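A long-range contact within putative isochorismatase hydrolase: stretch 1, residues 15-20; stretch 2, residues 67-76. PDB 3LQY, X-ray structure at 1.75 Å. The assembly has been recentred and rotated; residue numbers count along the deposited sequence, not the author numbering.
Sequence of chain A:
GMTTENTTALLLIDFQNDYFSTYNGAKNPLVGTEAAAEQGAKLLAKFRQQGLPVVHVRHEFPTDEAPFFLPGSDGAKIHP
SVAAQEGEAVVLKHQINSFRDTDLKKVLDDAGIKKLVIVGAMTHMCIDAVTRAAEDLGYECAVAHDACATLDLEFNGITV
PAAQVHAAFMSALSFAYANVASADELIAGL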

# COMPACT_ATOMS: atom_id res chain seq x y z
N PHE A 15 -2.58 4.72 2.63
CA PHE A 15 -1.84 5.49 3.62
C PHE A 15 -2.79 6.62 4.08
O PHE A 15 -2.63 7.77 3.70
CB PHE A 15 -0.54 6.07 3.03
CG PHE A 15 0.70 5.25 3.27
CD1 PHE A 15 1.09 4.90 4.55
CD2 PHE A 15 1.51 4.88 2.22
CE1 PHE A 15 2.23 4.23 4.79
CE2 PHE A 15 2.68 4.19 2.44
CZ PHE A 15 3.04 3.84 3.74
N GLN A 16 -3.83 6.25 4.83
CA GLN A 16 -4.91 7.11 5.22
C GLN A 16 -4.81 7.51 6.68
O GLN A 16 -4.26 6.80 7.52
CB GLN A 16 -6.25 6.46 4.92
CG GLN A 16 -6.50 6.29 3.44
CD GLN A 16 -7.58 5.29 3.16
OE1 GLN A 16 -7.28 4.15 2.78
NE2 GLN A 16 -8.82 5.67 3.35
N ASN A 17 -5.30 8.73 6.96
CA ASN A 17 -5.14 9.33 8.27
C ASN A 17 -5.49 8.46 9.46
O ASN A 17 -4.76 8.46 10.48
CB ASN A 17 -5.99 10.60 8.34
CG ASN A 17 -5.36 11.76 7.57
OD1 ASN A 17 -4.14 11.90 7.52
ND2 ASN A 17 -6.20 12.59 6.96
N ASP A 18 -6.61 7.75 9.40
CA ASP A 18 -6.99 6.86 10.56
C ASP A 18 -5.94 5.85 11.03
O ASP A 18 -6.07 5.30 12.14
CB ASP A 18 -8.33 6.12 10.32
CG ASP A 18 -9.57 6.99 10.56
OD1 ASP A 18 -9.53 7.91 11.40
OD2 ASP A 18 -10.62 6.77 9.87
N TYR A 19 -4.94 5.61 10.20
CA TYR A 19 -3.85 4.70 10.52
C TYR A 19 -2.69 5.28 11.29
O TYR A 19 -1.89 4.56 11.84
CB TYR A 19 -3.31 4.03 9.24
CG TYR A 19 -4.16 2.92 8.63
CD1 TYR A 19 -5.07 2.22 9.39
CD2 TYR A 19 -3.98 2.55 7.30
CE1 TYR A 19 -5.78 1.14 8.86
CE2 TYR A 19 -4.70 1.48 6.72
CZ TYR A 19 -5.61 0.79 7.52
OH TYR A 19 -6.32 -0.23 6.97
N PHE A 20 -2.64 6.58 11.43
CA PHE A 20 -1.48 7.26 11.99
C PHE A 20 -1.79 7.68 13.43
O PHE A 20 -2.70 8.53 13.67
CB PHE A 20 -1.24 8.53 11.19
CG PHE A 20 -0.65 8.31 9.81
CD1 PHE A 20 0.66 8.62 9.56
CD2 PHE A 20 -1.44 7.78 8.77
CE1 PHE A 20 1.21 8.46 8.26
CE2 PHE A 20 -0.91 7.59 7.49
CZ PHE A 20 0.41 7.94 7.22
N PRO A 67 -16.17 1.28 11.60
CA PRO A 67 -15.21 1.48 12.69
C PRO A 67 -14.12 2.52 12.41
O PRO A 67 -13.66 3.17 13.34
CB PRO A 67 -14.57 0.10 12.87
CG PRO A 67 -14.71 -0.52 11.53
CD PRO A 67 -16.00 -0.05 10.98
N PHE A 68 -13.71 2.61 11.16
CA PHE A 68 -12.69 3.55 10.71
C PHE A 68 -12.92 3.74 9.23
O PHE A 68 -13.74 3.03 8.63
CB PHE A 68 -11.26 3.07 11.02
CG PHE A 68 -10.87 1.75 10.39
CD1 PHE A 68 -11.42 0.55 10.83
CD2 PHE A 68 -9.90 1.70 9.40
CE1 PHE A 68 -11.03 -0.67 10.25
CE2 PHE A 68 -9.48 0.48 8.84
CZ PHE A 68 -10.06 -0.68 9.24
N PHE A 69 -12.19 4.67 8.62
CA PHE A 69 -12.40 5.01 7.22
C PHE A 69 -13.86 5.25 6.90
O PHE A 69 -14.40 4.74 5.92
CB PHE A 69 -11.78 3.99 6.29
CG PHE A 69 -10.29 3.83 6.44
CD1 PHE A 69 -9.51 4.85 6.97
CD2 PHE A 69 -9.64 2.69 5.94
CE1 PHE A 69 -8.14 4.69 7.09
CE2 PHE A 69 -8.28 2.57 6.06
CZ PHE A 69 -7.52 3.57 6.61
N LEU A 70 -14.47 6.13 7.69
CA LEU A 70 -15.86 6.48 7.50
C LEU A 70 -15.93 7.15 6.16
O LEU A 70 -15.01 7.87 5.77
CB LEU A 70 -16.39 7.35 8.62
CG LEU A 70 -16.91 6.56 9.83
CD1 LEU A 70 -15.80 5.80 10.55
CD2 LEU A 70 -17.60 7.47 10.80
N PRO A 71 -17.00 6.88 5.42
CA PRO A 71 -17.05 7.43 4.08
C PRO A 71 -17.24 8.98 4.12
O PRO A 71 -18.09 9.52 4.86
CB PRO A 71 -18.20 6.66 3.45
CG PRO A 71 -19.16 6.46 4.60
CD PRO A 71 -18.25 6.19 5.78
N GLY A 72 -16.39 9.68 3.36
CA GLY A 72 -16.37 11.14 3.33
C GLY A 72 -15.64 11.84 4.48
O GLY A 72 -15.57 13.08 4.51
N SER A 73 -15.10 11.05 5.42
CA SER A 73 -14.45 11.61 6.62
C SER A 73 -13.02 12.03 6.33
O SER A 73 -12.39 11.51 5.40
CB SER A 73 -14.45 10.58 7.74
OG SER A 73 -13.68 9.45 7.38
N ASP A 74 -12.50 12.95 7.16
CA ASP A 74 -11.08 13.32 7.06
C ASP A 74 -10.19 12.09 7.42
O ASP A 74 -9.06 11.98 6.94
CB ASP A 74 -10.72 14.51 7.96
CG ASP A 74 -11.50 15.77 7.61
OD1 ASP A 74 -12.09 15.85 6.50
OD2 ASP A 74 -11.50 16.70 8.44
N GLY A 75 -10.73 11.16 8.23
CA GLY A 75 -9.93 10.03 8.70
C GLY A 75 -9.61 9.07 7.56
O GLY A 75 -8.60 8.33 7.59
N ALA A 76 -10.45 9.12 6.52
CA ALA A 76 -10.30 8.29 5.30
C ALA A 76 -9.52 8.97 4.19
O ALA A 76 -9.35 8.39 3.13
CB ALA A 76 -11.67 7.88 4.77
O HOH W 1 -13.09 7.83 9.60

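This contact illustrates how a short 3-10 turn and an irregular segment, far apart in sequence, can be joined by polar side chains that satisfy backbone groups, and by one backbone hydrogen bond, with an aromatic cluster packed alongside. Where no sheet or long helix pairs the main chain with itself, main-chain carbonyls and amides left unpaired need other partners. Three successive carbonyls of stretch 2 find them in three successive residues of stretch 1: Asn17 ND2 donates to Asp74 O at 2.9 Å, Asp18 N to Gly75 O at 2.8 Å, and Gln16 NE2 to Ala76 O at 2.8 Å. The middle bond, backbone to backbone, accompanies close approach of the chains, with Asp18 CA and Gly75 CA 4.7 Å apart. Glycine suits this spot, since an ideal CB on Gly75 would lie 2.4 Å from Asp18 OD1.

The carboxylate of Asp18 works in the other direction, as an acceptor. Its OD2 accepts hydrogen bonds from Phe69 N at 2.9 Å and from a bridging water, water 1, at 2.7 Å (Asp18 OD2 to the water oxygen), which also accepts from Leu70 N and donates to Ser73 OG. Ser73 OG in turn donates to Leu70 O at 2.6 Å, bracing the type II turn from Leu70 to Ser73.

Beside this network, Phe69 directs its edge at the face of Tyr19, where its slightly positive ring-edge hydrogens suit the electron-rich ring, with Phe69 CZ 3.5 Å from Tyr19 CZ, while Phe68 meets Tyr19 rim to rim in apolar packing, Tyr19 CE1 to Phe68 CE2 at 3.8 Å.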